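Dot/Icm T4SS effector (Legionella pneumophila, PDB 6VVE) is an effector kinase, delivered by the Dot/Icm secretion system, that is activated by inositol hexakisphosphate of the host cell. Local coordinates at residues P16-E21 / L132-N137; L50-H55 / E89-K94; V235-Y240 / L283-K288. All blocks are in the same frame, centred on the assembly; numbering follows the deposited sequence.

Contact 1: P16-E21 / L132-N137; sequences PHYLSE and LWNIKN. With IHP (inositol hexakisphosphate), chain B.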
loop_
_atom_site.group_PDB
_atom_site.type_symbol
_atom_site.label_atom_id
_atom_site.label_comp_id
_atom_site.label_asym_id
_atom_site.label_seq_id
_atom_site.Cartn_x
_atom_site.Cartn_y
_atom_site.Cartn_z
ATOM N N PRO A 16 -22.378 11.183 2.817
ATOM C CA PRO A 16 -23.067 10.494 3.922
ATOM C C PRO A 16 -22.957 8.977 3.859
ATOM O O PRO A 16 -23.157 8.310 4.883
ATOM C CB PRO A 16 -24.529 10.950 3.776
ATOM C CG PRO A 16 -24.456 12.231 3.013
ATOM C CD PRO A 16 -23.282 12.072 2.067
ATOM N N HIS A 17 -22.651 8.411 2.699
ATOM C CA HIS A 17 -22.507 6.973 2.554
ATOM C C HIS A 17 -21.115 6.471 2.916
ATOM O O HIS A 17 -20.859 5.266 2.780
ATOM C CB HIS A 17 -22.827 6.555 1.117
ATOM C CG HIS A 17 -24.236 6.824 0.706
ATOM N ND1 HIS A 17 -24.660 6.730 -0.602
ATOM C CD2 HIS A 17 -25.322 7.187 1.429
ATOM C CE1 HIS A 17 -25.948 7.017 -0.664
ATOM N NE2 HIS A 17 -26.373 7.297 0.554
ATOM N N TYR A 18 -20.214 7.355 3.365
ATOM C CA TYR A 18 -18.829 6.959 3.588
ATOM C C TYR A 18 -18.200 7.641 4.799
ATOM O O TYR A 18 -17.394 7.030 5.514
ATOM C CB TYR A 18 -17.996 7.254 2.327
ATOM C CG TYR A 18 -18.356 6.383 1.145
ATOM C CD1 TYR A 18 -17.991 5.043 1.116
ATOM C CD2 TYR A 18 -19.070 6.893 0.070
ATOM C CE1 TYR A 18 -18.325 4.230 0.035
ATOM C CE2 TYR A 18 -19.407 6.098 -1.011
ATOM C CZ TYR A 18 -19.026 4.765 -1.025
ATOM O OH TYR A 18 -19.373 3.961 -2.092
ATOM N N LEU A 19 -18.560 8.896 5.049
ATOM C CA LEU A 19 -17.917 9.679 6.087
ATOM C C LEU A 19 -18.967 10.293 6.999
ATOM O O LEU A 19 -20.147 10.372 6.659
ATOM C CB LEU A 19 -17.037 10.789 5.489
ATOM C CG LEU A 19 -15.871 10.333 4.613
ATOM C CD1 LEU A 19 -15.260 11.516 3.869
ATOM C CD2 LEU A 19 -14.820 9.633 5.447
ATOM N N SER A 20 -18.511 10.740 8.167
ATOM C CA SER A 20 -19.391 11.427 9.103
ATOM C C SER A 20 -19.922 12.715 8.484
ATOM O O SER A 20 -19.240 13.385 7.700
ATOM C CB SER A 20 -18.648 11.737 10.401
ATOM O OG SER A 20 -17.422 12.395 10.126
ATOM N N GLU A 21 -21.154 13.058 8.844
ATOM C CA GLU A 21 -21.831 14.224 8.307
ATOM C C GLU A 21 -22.265 15.146 9.440
ATOM O O GLU A 21 -22.770 14.671 10.462
ATOM C CB GLU A 21 -23.065 13.805 7.489
ATOM C CG GLU A 21 -23.288 14.619 6.225
ATOM C CD GLU A 21 -22.157 14.452 5.228
ATOM O OE1 GLU A 21 -22.042 15.286 4.304
ATOM O OE2 GLU A 21 -21.380 13.484 5.376
ATOM N N LEU A 132 -12.961 2.492 -0.158
ATOM C CA LEU A 132 -13.740 3.062 0.934
ATOM C C LEU A 132 -14.813 2.082 1.386
ATOM O O LEU A 132 -15.343 1.298 0.590
ATOM C CB LEU A 132 -14.401 4.384 0.522
ATOM C CG LEU A 132 -13.458 5.479 0.034
ATOM C CD1 LEU A 132 -14.258 6.646 -0.546
ATOM C CD2 LEU A 132 -12.553 5.949 1.157
ATOM N N TRP A 133 -15.126 2.141 2.679
ATOM C CA TRP A 133 -16.165 1.316 3.270
ATOM C C TRP A 133 -17.504 2.033 3.122
ATOM O O TRP A 133 -17.667 3.160 3.606
ATOM C CB TRP A 133 -15.866 1.046 4.743
ATOM C CG TRP A 133 -14.734 0.105 4.971
ATOM C CD1 TRP A 133 -13.441 0.431 5.267
ATOM C CD2 TRP A 133 -14.788 -1.326 4.924
ATOM N NE1 TRP A 133 -12.690 -0.713 5.409
ATOM C CE2 TRP A 133 -13.493 -1.804 5.207
ATOM C CE3 TRP A 133 -15.805 -2.247 4.673
ATOM C CZ2 TRP A 133 -13.189 -3.161 5.240
ATOM C CZ3 TRP A 133 -15.500 -3.599 4.714
ATOM C CH2 TRP A 133 -14.203 -4.041 4.995
ATOM N N ASN A 134 -18.448 1.382 2.453
ATOM C CA ASN A 134 -19.800 1.909 2.328
ATOM C C ASN A 134 -20.580 1.566 3.589
ATOM O O ASN A 134 -20.665 0.392 3.981
ATOM C CB ASN A 134 -20.483 1.329 1.093
ATOM C CG ASN A 134 -21.772 2.054 0.752
ATOM O OD1 ASN A 134 -22.755 1.989 1.497
ATOM N ND2 ASN A 134 -21.775 2.747 -0.381
ATOM N N ILE A 135 -21.156 2.587 4.222
ATOM C CA ILE A 135 -21.745 2.418 5.544
ATOM C C ILE A 135 -23.161 2.973 5.611
ATOM O O ILE A 135 -23.681 3.236 6.704
ATOM C CB ILE A 135 -20.855 3.097 6.610
ATOM C CG1 ILE A 135 -20.794 4.606 6.334
ATOM C CG2 ILE A 135 -19.471 2.490 6.609
ATOM C CD1 ILE A 135 -19.844 5.358 7.223
ATOM N N LYS A 136 -23.801 3.148 4.455
ATOM C CA LYS A 136 -25.161 3.686 4.469
ATOM C C LYS A 136 -26.119 2.712 5.151
ATOM O O LYS A 136 -27.153 3.123 5.681
ATOM C CB LYS A 136 -25.627 4.016 3.053
ATOM C CG LYS A 136 -25.775 2.833 2.107
ATOM C CD LYS A 136 -25.843 3.329 0.666
ATOM C CE LYS A 136 -26.065 2.185 -0.315
ATOM N NZ LYS A 136 -26.119 2.664 -1.728
ATOM N N ASN A 137 -25.795 1.417 5.149
ATOM C CA ASN A 137 -26.455 0.420 5.993
ATOM C C ASN A 137 -25.398 -0.116 6.956
ATOM O O ASN A 137 -24.466 -0.813 6.534
ATOM C CB ASN A 137 -27.064 -0.711 5.162
ATOM C CG ASN A 137 -27.826 -1.721 6.015
ATOM O OD1 ASN A 137 -27.523 -1.916 7.195
ATOM N ND2 ASN A 137 -28.820 -2.372 5.415
HETATM C C1 IHP B . -23.634 2.002 -7.762
HETATM C C2 IHP B . -25.162 1.927 -7.916
HETATM C C3 IHP B . -25.868 2.076 -6.567
HETATM C C4 IHP B . -25.456 3.384 -5.878
HETATM C C5 IHP B . -23.935 3.387 -5.627
HETATM C C6 IHP B . -23.149 3.192 -6.921
HETATM O O11 IHP B . -23.054 2.134 -9.046
HETATM P P1 IHP B . -22.247 0.862 -9.680
HETATM O O21 IHP B . -20.959 1.345 -10.301
HETATM O O31 IHP B . -21.963 -0.158 -8.603
HETATM O O41 IHP B . -23.113 0.214 -10.758
HETATM O O12 IHP B . -25.472 0.673 -8.476
HETATM P P2 IHP B . -26.437 0.619 -9.816
HETATM O O22 IHP B . -26.661 2.013 -10.340
HETATM O O32 IHP B . -25.757 -0.209 -10.870
HETATM O O42 IHP B . -27.757 0.000 -9.439
HETATM O O13 IHP B . -25.476 1.008 -5.753
HETATM P P3 IHP B . -26.587 0.188 -4.865
HETATM O O23 IHP B . -27.988 0.564 -5.317
HETATM O O33 IHP B . -26.361 -1.305 -5.069
HETATM O O43 IHP B . -26.423 0.514 -3.397
HETATM O O14 IHP B . -26.128 3.509 -4.664
HETATM P P4 IHP B . -26.883 4.943 -4.363
HETATM O O24 IHP B . -27.953 5.189 -5.394
HETATM O O34 IHP B . -25.861 6.064 -4.453
HETATM O O44 IHP B . -27.503 4.914 -2.987
HETATM O O15 IHP B . -23.567 4.608 -5.063
HETATM P P5 IHP B . -23.054 4.641 -3.508
HETATM O O25 IHP B . -23.476 5.949 -2.869
HETATM O O35 IHP B . -23.651 3.497 -2.733
HETATM O O45 IHP B . -21.545 4.524 -3.492
HETATM O O16 IHP B . -21.793 2.960 -6.597
HETATM P P6 IHP B . -20.668 4.107 -6.965
HETATM O O26 IHP B . -19.507 3.467 -7.696
HETATM O O36 IHP B . -21.286 5.173 -7.835
HETATM O O46 IHP B . -20.185 4.731 -5.670
#

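Contact 2: L50-H55 / E89-K94; sequences LMWKSH and EDKAMK. With IHP (inositol hexakisphosphate), chain B; ADP (adenosine-5'-diphosphate), chain C.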
loop_
_atom_site.group_PDB
_atom_site.type_symbol
_atom_site.label_atom_id
_atom_site.label_comp_id
_atom_site.label_asym_id
_atom_site.label_seq_id
_atom_site.Cartn_x
_atom_site.Cartn_y
_atom_site.Cartn_z
ATOM N N LEU A 50 -8.834 10.272 -7.295
ATOM C CA LEU A 50 -9.763 9.328 -7.904
ATOM C C LEU A 50 -9.808 8.063 -7.057
ATOM O O LEU A 50 -8.757 7.525 -6.671
ATOM C CB LEU A 50 -9.335 9.012 -9.334
ATOM C CG LEU A 50 -10.015 7.850 -10.050
ATOM C CD1 LEU A 50 -11.534 7.971 -10.047
ATOM C CD2 LEU A 50 -9.492 7.764 -11.492
HETATM N N MSE A 51 -11.021 7.594 -6.765
HETATM C CA MSE A 51 -11.189 6.376 -5.966
HETATM C C MSE A 51 -11.529 5.157 -6.836
HETATM O O MSE A 51 -10.871 4.128 -6.725
HETATM C CB MSE A 51 -12.272 6.583 -4.905
HETATM C CG MSE A 51 -12.012 7.740 -3.936
HETATM SE SE MSE A 51 -10.332 7.629 -2.924
HETATM C CE MSE A 51 -10.494 5.852 -2.176
ATOM N N TRP A 52 -12.539 5.271 -7.696
ATOM C CA TRP A 52 -12.901 4.180 -8.597
ATOM C C TRP A 52 -13.860 4.703 -9.660
ATOM O O TRP A 52 -14.359 5.831 -9.578
ATOM C CB TRP A 52 -13.528 3.002 -7.837
ATOM C CG TRP A 52 -14.791 3.340 -7.094
ATOM C CD1 TRP A 52 -16.044 3.490 -7.623
ATOM C CD2 TRP A 52 -14.922 3.556 -5.683
ATOM N NE1 TRP A 52 -16.941 3.795 -6.625
ATOM C CE2 TRP A 52 -16.277 3.844 -5.427
ATOM C CE3 TRP A 52 -14.019 3.546 -4.610
ATOM C CZ2 TRP A 52 -16.753 4.115 -4.146
ATOM C CZ3 TRP A 52 -14.492 3.809 -3.340
ATOM C CH2 TRP A 52 -15.850 4.089 -3.119
ATOM N N LYS A 53 -14.116 3.858 -10.664
ATOM C CA LYS A 53 -15.048 4.169 -11.738
ATOM C C LYS A 53 -16.427 3.629 -11.388
ATOM O O LYS A 53 -16.555 2.535 -10.836
ATOM C CB LYS A 53 -14.564 3.574 -13.063
ATOM C CG LYS A 53 -15.428 3.940 -14.269
ATOM C CD LYS A 53 -14.732 3.584 -15.583
ATOM C CE LYS A 53 -15.573 3.967 -16.801
ATOM N NZ LYS A 53 -15.452 5.412 -17.147
ATOM N N SER A 54 -17.457 4.404 -11.712
ATOM C CA SER A 54 -18.830 4.100 -11.339
ATOM C C SER A 54 -19.679 3.813 -12.570
ATOM O O SER A 54 -19.490 4.427 -13.624
ATOM C CB SER A 54 -19.445 5.266 -10.553
ATOM O OG SER A 54 -20.863 5.180 -10.499
ATOM N N HIS A 55 -20.623 2.881 -12.422
ATOM C CA HIS A 55 -21.600 2.571 -13.456
ATOM C C HIS A 55 -23.019 2.937 -13.030
ATOM O O HIS A 55 -23.986 2.401 -13.578
ATOM C CB HIS A 55 -21.528 1.090 -13.827
ATOM C CG HIS A 55 -20.280 0.710 -14.559
ATOM N ND1 HIS A 55 -20.297 0.151 -15.817
ATOM C CD2 HIS A 55 -18.975 0.812 -14.212
ATOM C CE1 HIS A 55 -19.058 -0.079 -16.214
ATOM N NE2 HIS A 55 -18.236 0.314 -15.258
ATOM N N GLU A 89 -17.462 -4.307 -13.953
ATOM C CA GLU A 89 -16.212 -4.675 -14.611
ATOM C C GLU A 89 -15.031 -3.854 -14.102
ATOM O O GLU A 89 -13.877 -4.246 -14.310
ATOM C CB GLU A 89 -16.346 -4.515 -16.128
ATOM C CG GLU A 89 -16.294 -3.076 -16.621
ATOM C CD GLU A 89 -16.564 -2.956 -18.112
ATOM O OE1 GLU A 89 -16.198 -3.888 -18.864
ATOM O OE2 GLU A 89 -17.154 -1.937 -18.530
ATOM N N ASP A 90 -15.294 -2.729 -13.436
ATOM C CA ASP A 90 -14.251 -1.820 -12.992
ATOM C C ASP A 90 -14.148 -1.706 -11.478
ATOM O O ASP A 90 -13.235 -1.026 -10.987
ATOM C CB ASP A 90 -14.486 -0.414 -13.574
ATOM C CG ASP A 90 -14.481 -0.402 -15.090
ATOM O OD1 ASP A 90 -13.522 -0.933 -15.681
ATOM O OD2 ASP A 90 -15.439 0.130 -15.687
ATOM N N LYS A 91 -15.042 -2.345 -10.725
ATOM C CA LYS A 91 -15.108 -2.136 -9.286
ATOM C C LYS A 91 -15.294 -3.454 -8.557
ATOM O O LYS A 91 -16.189 -4.237 -8.900
ATOM C CB LYS A 91 -16.258 -1.178 -8.934
ATOM C CG LYS A 91 -16.370 -0.857 -7.459
ATOM C CD LYS A 91 -17.402 0.227 -7.207
ATOM C CE LYS A 91 -18.808 -0.260 -7.508
ATOM N NZ LYS A 91 -19.834 0.756 -7.149
ATOM N N ALA A 92 -14.454 -3.684 -7.549
ATOM C CA ALA A 92 -14.549 -4.842 -6.671
ATOM C C ALA A 92 -15.265 -4.460 -5.376
ATOM O O ALA A 92 -15.340 -3.285 -5.006
ATOM C CB ALA A 92 -13.158 -5.398 -6.357
HETATM N N MSE A 93 -15.772 -5.473 -4.682
HETATM C CA MSE A 93 -16.588 -5.284 -3.487
HETATM C C MSE A 93 -16.291 -6.379 -2.460
HETATM O O MSE A 93 -16.569 -7.557 -2.692
HETATM C CB MSE A 93 -18.068 -5.298 -3.869
HETATM C CG MSE A 93 -19.050 -5.001 -2.743
HETATM SE SE MSE A 93 -20.829 -4.999 -3.439
HETATM C CE MSE A 93 -21.899 -4.234 -2.071
ATOM N N LYS A 94 -15.729 -5.981 -1.323
ATOM C CA LYS A 94 -15.276 -6.916 -0.299
ATOM C C LYS A 94 -16.209 -6.877 0.904
ATOM O O LYS A 94 -16.551 -5.798 1.400
ATOM C CB LYS A 94 -13.843 -6.591 0.134
ATOM C CG LYS A 94 -13.265 -7.538 1.173
ATOM C CD LYS A 94 -11.751 -7.383 1.265
ATOM C CE LYS A 94 -11.174 -8.229 2.392
ATOM N NZ LYS A 94 -9.682 -8.129 2.441
HETATM C C1 IHP B . -23.634 2.002 -7.762
HETATM C C2 IHP B . -25.162 1.927 -7.916
HETATM C C3 IHP B . -25.868 2.076 -6.567
HETATM C C4 IHP B . -25.456 3.384 -5.878
HETATM C C5 IHP B . -23.935 3.387 -5.627
HETATM C C6 IHP B . -23.149 3.192 -6.921
HETATM O O11 IHP B . -23.054 2.134 -9.046
HETATM P P1 IHP B . -22.247 0.862 -9.680
HETATM O O21 IHP B . -20.959 1.345 -10.301
HETATM O O31 IHP B . -21.963 -0.158 -8.603
HETATM O O41 IHP B . -23.113 0.214 -10.758
HETATM O O12 IHP B . -25.472 0.673 -8.476
HETATM P P2 IHP B . -26.437 0.619 -9.816
HETATM O O22 IHP B . -26.661 2.013 -10.340
HETATM O O32 IHP B . -25.757 -0.209 -10.870
HETATM O O42 IHP B . -27.757 0.000 -9.439
HETATM O O13 IHP B . -25.476 1.008 -5.753
HETATM P P3 IHP B . -26.587 0.188 -4.865
HETATM O O23 IHP B . -27.988 0.564 -5.317
HETATM O O33 IHP B . -26.361 -1.305 -5.069
HETATM O O43 IHP B . -26.423 0.514 -3.397
HETATM O O14 IHP B . -26.128 3.509 -4.664
HETATM P P4 IHP B . -26.883 4.943 -4.363
HETATM O O24 IHP B . -27.953 5.189 -5.394
HETATM O O34 IHP B . -25.861 6.064 -4.453
HETATM O O44 IHP B . -27.503 4.914 -2.987
HETATM O O15 IHP B . -23.567 4.608 -5.063
HETATM P P5 IHP B . -23.054 4.641 -3.508
HETATM O O25 IHP B . -23.476 5.949 -2.869
HETATM O O35 IHP B . -23.651 3.497 -2.733
HETATM O O45 IHP B . -21.545 4.524 -3.492
HETATM O O16 IHP B . -21.793 2.960 -6.597
HETATM P P6 IHP B . -20.668 4.107 -6.965
HETATM O O26 IHP B . -19.507 3.467 -7.696
HETATM O O36 IHP B . -21.286 5.173 -7.835
HETATM O O46 IHP B . -20.185 4.731 -5.670
HETATM P PB ADP C . -6.438 -11.849 1.619
HETATM O O1B ADP C . -4.923 -11.845 1.574
HETATM O O2B ADP C . -7.056 -13.059 0.969
HETATM O O3B ADP C . -7.031 -11.492 2.972
HETATM P PA ADP C . -8.354 -10.333 0.167
HETATM O O1A ADP C . -8.477 -8.838 0.041
HETATM O O2A ADP C . -9.311 -11.087 1.051
HETATM O O3A ADP C . -6.848 -10.610 0.665
HETATM O "O5'" ADP C . -8.446 -10.928 -1.316
HETATM C "C5'" ADP C . -8.724 -12.298 -1.560
HETATM C "C4'" ADP C . -8.718 -12.553 -3.045
HETATM O "O4'" ADP C . -9.721 -11.773 -3.725
HETATM C "C3'" ADP C . -7.366 -12.214 -3.718
HETATM O "O3'" ADP C . -6.458 -13.282 -3.724
HETATM C "C2'" ADP C . -7.796 -11.807 -5.144
HETATM O "O2'" ADP C . -7.759 -12.928 -6.005
HETATM C "C1'" ADP C . -9.239 -11.293 -4.987
HETATM N N9 ADP C . -9.195 -9.817 -5.015
HETATM C C8 ADP C . -9.047 -9.023 -3.932
HETATM N N7 ADP C . -9.032 -7.714 -4.296
HETATM C C5 ADP C . -9.173 -7.672 -5.632
HETATM C C6 ADP C . -9.240 -6.610 -6.653
HETATM N N6 ADP C . -9.158 -5.317 -6.287
HETATM N N1 ADP C . -9.393 -6.976 -7.951
HETATM C C2 ADP C . -9.478 -8.276 -8.320
HETATM N N3 ADP C . -9.425 -9.287 -7.433
HETATM C C4 ADP C . -9.280 -9.056 -6.104
HETATM O O HOH W 1 -12.405 1.505 -10.734
#

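Contact 3: V235-Y240 / L283-K288; sequences VYNFIY and LISLPK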
loop_
_atom_site.group_PDB
_atom_site.type_symbol
_atom_site.label_atom_id
_atom_site.label_comp_id
_atom_site.label_asym_id
_atom_site.label_seq_id
_atom_site.Cartn_x
_atom_site.Cartn_y
_atom_site.Cartn_z
ATOM N N VAL A 235 10.511 -7.889 0.670
ATOM C CA VAL A 235 9.848 -8.325 -0.554
ATOM C C VAL A 235 10.874 -8.538 -1.662
ATOM O O VAL A 235 10.886 -9.580 -2.337
ATOM C CB VAL A 235 8.770 -7.307 -0.972
ATOM C CG1 VAL A 235 8.143 -7.713 -2.294
ATOM C CG2 VAL A 235 7.707 -7.174 0.113
ATOM N N TYR A 236 11.759 -7.559 -1.861
ATOM C CA TYR A 236 12.703 -7.652 -2.967
ATOM C C TYR A 236 13.661 -8.827 -2.792
ATOM O O TYR A 236 13.909 -9.586 -3.734
ATOM C CB TYR A 236 13.493 -6.357 -3.108
ATOM C CG TYR A 236 14.325 -6.338 -4.367
ATOM C CD1 TYR A 236 13.759 -5.987 -5.589
ATOM C CD2 TYR A 236 15.673 -6.670 -4.341
ATOM C CE1 TYR A 236 14.517 -5.971 -6.750
ATOM C CE2 TYR A 236 16.439 -6.645 -5.495
ATOM C CZ TYR A 236 15.852 -6.306 -6.695
ATOM O OH TYR A 236 16.598 -6.293 -7.850
ATOM N N ASN A 237 14.222 -8.979 -1.589
ATOM C CA ASN A 237 15.207 -10.035 -1.363
ATOM C C ASN A 237 14.571 -11.418 -1.405
ATOM O O ASN A 237 15.228 -12.378 -1.804
ATOM C CB ASN A 237 15.921 -9.821 -0.029
ATOM C CG ASN A 237 17.070 -8.840 -0.144
ATOM O OD1 ASN A 237 18.236 -9.237 -0.231
ATOM N ND2 ASN A 237 16.751 -7.550 -0.162
ATOM N N PHE A 238 13.306 -11.543 -0.996
ATOM C CA PHE A 238 12.629 -12.831 -1.105
ATOM C C PHE A 238 12.501 -13.254 -2.562
ATOM O O PHE A 238 12.667 -14.434 -2.890
ATOM C CB PHE A 238 11.246 -12.766 -0.456
ATOM C CG PHE A 238 10.467 -14.049 -0.575
ATOM C CD1 PHE A 238 10.764 -15.133 0.232
ATOM C CD2 PHE A 238 9.440 -14.170 -1.502
ATOM C CE1 PHE A 238 10.057 -16.321 0.122
ATOM C CE2 PHE A 238 8.723 -15.357 -1.612
ATOM C CZ PHE A 238 9.037 -16.431 -0.794
ATOM N N ILE A 239 12.217 -12.293 -3.457
ATOM C CA ILE A 239 12.000 -12.621 -4.863
ATOM C C ILE A 239 13.329 -12.709 -5.606
ATOM O O ILE A 239 13.509 -13.564 -6.481
ATOM C CB ILE A 239 11.058 -11.583 -5.496
ATOM C CG1 ILE A 239 9.730 -11.536 -4.731
ATOM C CG2 ILE A 239 10.817 -11.885 -6.956
ATOM C CD1 ILE A 239 8.768 -10.462 -5.225
ATOM N N TYR A 240 14.263 -11.803 -5.317
ATOM C CA TYR A 240 15.563 -11.746 -5.997
ATOM C C TYR A 240 16.657 -11.778 -4.945
ATOM O O TYR A 240 17.393 -10.803 -4.759
ATOM C CB TYR A 240 15.688 -10.493 -6.870
ATOM C CG TYR A 240 14.596 -10.355 -7.896
ATOM C CD1 TYR A 240 14.493 -11.254 -8.959
ATOM C CD2 TYR A 240 13.662 -9.330 -7.810
ATOM C CE1 TYR A 240 13.486 -11.139 -9.895
ATOM C CE2 TYR A 240 12.651 -9.202 -8.747
ATOM C CZ TYR A 240 12.567 -10.104 -9.789
ATOM O OH TYR A 240 11.562 -9.983 -10.713
ATOM N N LEU A 283 25.496 -9.547 0.866
ATOM C CA LEU A 283 24.594 -10.069 1.881
ATOM C C LEU A 283 23.127 -9.825 1.554
ATOM O O LEU A 283 22.275 -10.637 1.931
ATOM C CB LEU A 283 24.910 -9.435 3.238
ATOM C CG LEU A 283 26.347 -9.596 3.744
ATOM C CD1 LEU A 283 26.465 -9.004 5.144
ATOM C CD2 LEU A 283 26.772 -11.044 3.728
ATOM N N ILE A 284 22.813 -8.719 0.886
ATOM C CA ILE A 284 21.452 -8.369 0.525
ATOM C C ILE A 284 21.433 -7.943 -0.938
ATOM O O ILE A 284 22.458 -7.598 -1.531
ATOM C CB ILE A 284 20.876 -7.245 1.412
ATOM C CG1 ILE A 284 21.686 -5.956 1.240
ATOM C CG2 ILE A 284 20.873 -7.663 2.860
ATOM C CD1 ILE A 284 21.056 -4.742 1.913
ATOM N N SER A 285 20.240 -7.961 -1.510
ATOM C CA SER A 285 19.988 -7.440 -2.845
ATOM C C SER A 285 19.299 -6.084 -2.741
ATOM O O SER A 285 18.677 -5.749 -1.728
ATOM C CB SER A 285 19.115 -8.409 -3.652
ATOM O OG SER A 285 19.766 -9.656 -3.780
ATOM N N LEU A 286 19.400 -5.311 -3.812
ATOM C CA LEU A 286 18.762 -4.008 -3.892
ATOM C C LEU A 286 18.218 -3.823 -5.305
ATOM O O LEU A 286 18.830 -4.298 -6.265
ATOM C CB LEU A 286 19.745 -2.873 -3.570
ATOM C CG LEU A 286 20.340 -2.835 -2.170
ATOM C CD1 LEU A 286 21.414 -1.759 -2.096
ATOM C CD2 LEU A 286 19.267 -2.593 -1.132
ATOM N N PRO A 287 17.082 -3.141 -5.445
ATOM C CA PRO A 287 16.617 -2.786 -6.797
ATOM C C PRO A 287 17.729 -2.092 -7.565
ATOM O O PRO A 287 18.517 -1.333 -6.999
ATOM C CB PRO A 287 15.430 -1.852 -6.531
ATOM C CG PRO A 287 14.927 -2.272 -5.180
ATOM C CD PRO A 287 16.159 -2.661 -4.399
ATOM N N LYS A 288 17.789 -2.362 -8.869
ATOM C CA LYS A 288 18.894 -1.860 -9.676
ATOM C C LYS A 288 19.050 -0.350 -9.542
ATOM O O LYS A 288 20.169 0.155 -9.411
ATOM C CB LYS A 288 18.690 -2.248 -11.142
ATOM C CG LYS A 288 19.948 -2.138 -11.985
ATOM C CD LYS A 288 19.666 -2.457 -13.451
ATOM C CE LYS A 288 20.937 -2.869 -14.183
ATOM N NZ LYS A 288 22.020 -1.856 -14.053
#

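Contact 1: P16-E21 / L132-N137
His17 and Lys136 stack beside the inositol hexakisphosphate. CD of Lys136 sits above the imidazole centre, 3.7 Å from the His17 ring centroid, a CH-pi contact almost on the ring normal. Lys136 CG lies between the backbone N and the carbonyl carbon (chi1 65°), and the extended chain beyond it crosses the ring obliquely, bringing NZ to phosphate oxygens O35, O43 and O44 and tying three phosphates together. At the ring's edge, His17 ND1 donates to O25 of the ligand at 2.7 Å, nearly straight (166°). That phosphate is shared further: Tyr18 OH gives its proton to O45 at 2.6 Å, and Asn134 ND2 reaches O35 weakly. The same ND2 also donates weakly to Tyr18 OH at 3.2 Å, the amide being steeply turned against the phenol ring. These four side chains form one wall of the ligand pocket.

Behind this polar layer the two backbones are joined directly: Ile135 N donates to His17 O at 3.1 Å. CD1 of Ile135 packs on Tyr18 O. CB of Leu132 lies 3.7 Å from CD1 of Tyr18, while the carbonyl O of Trp133 reaches the edge of that ring. A loop following strand 12-13 is thus fastened to edge strand 132-134, which pairs with strand 142-146 through Tyr142 and Tyr144; Ile28 of strand 26-30 packs on Tyr18 and Leu132, and helix 102-121 lies against Ile135.

Contact 2: L50-H55 / E89-K94
Asp90 and His55 join through one straight hydrogen bond, and Lys91 beside them lies on Trp52. His55 NE2 donates to Asp90 OD2 at 2.8 Å, with the acceptor in the imidazole plane; the oxygen is approached from its anti side, 25° out of the carboxylate plane. OD2 has CD of Lys53 beside it at 3.5 Å, the two side chains lying alongside and pointing the same way; the end of Lys53 turns away, NZ making a long, weak ion pair with Glu34. At another edge position of the His55 ring, OE2 of Glu89 approaches CE1.

Lys91 works differently. With CG anti to the backbone N (chi1 -178°) and the chain extended as far as CD, its CD lies over the five-membered ring of Trp52, 3.8 Å from its centroid, as a CH-pi contact; the bend at chi3 then turns CE towards the inositol hexakisphosphate, where NZ donates to O31 and O26. Trp52 NE1 binds that same O26 at 2.8 Å, so indole and ammonium grip one phosphate oxygen together. Ser54 OG donates to O36 of this phosphate, and His55 N donates to O21 of the next phosphate at 2.6 Å.

A water accepts from Lys53 N and donates to Asp90 O at 2.7 Å, bridging the two backbones. Strand 44-53, with a classic beta bulge where Met51 and Trp52 face Val35 of strand 34-41, is thereby joined to strand 91-96 of the other sheet. Lys94 on that strand, paired with Asp207, reaches ADP O1A, while Tyr144 of strand 142-146 meets both Trp52 and Lys91.

Contact 3: V235-Y240 / L283-K288
Asn237, in the last turn of helix 231-239, faces Ser285 in an extended, irregular segment, their CA atoms 5.6 Å apart. Tyr240 is the first residue to leave helical geometry, and Pro287 stands at the N-cap position of the next helix. The amide of Asn237 grips the backbone of Ser285: Ser285 N donates to Asn237 OD1 at 2.7 Å, almost straight (172°), and Asn237 ND2 donates to Ser285 O at 3.1 Å. Ser285 adds its own side chain, OG donating to Tyr240 O at 2.8 Å in the carbonyl plane. Tyr236 points at the loop, CG anti to the backbone N (chi1 -171°), and Pro287 CD lies over one ring face, 4.0 Å from the Tyr236 centroid, in a CH-pi contact; CB of Ser285 comes to the ring edge. CB of Tyr240 is on the opposite face, towards the rim.

Glu163 of helix 159-174 takes Tyr236 OH on OE2 and Lys288 N on OE1, joining helix 231-239 to the start of helix 288-299. Ile284 packs on helices 253-262 and 272-280. In this helical C-terminal part, outside both ligand pockets, a helix end is thus joined to the loop between helices 272-280 and 288-299.

How the contacts relate
From the N terminus, the loop after strand 12-13 opens contact 1, which closes only at strand 132-134, 111 residues on. Contact 2 is nested inside that span, joining strand 44-53 of the first sheet to strand 91-96 of the second. The two touch, with Tyr18 OH 3.3 Å from Trp52 CZ2 and Leu132 packed on Met51, and both bind the one inositol hexakisphosphate, which therefore bridges the two sheets. Contact 3 follows in series on the opposite side of the chain's centre, its nearest atoms about 18 Å from those of contact 2; it closes a loop of 42 residues, a little under half of it helical and with no strand, and ties together helices of the C-terminal part.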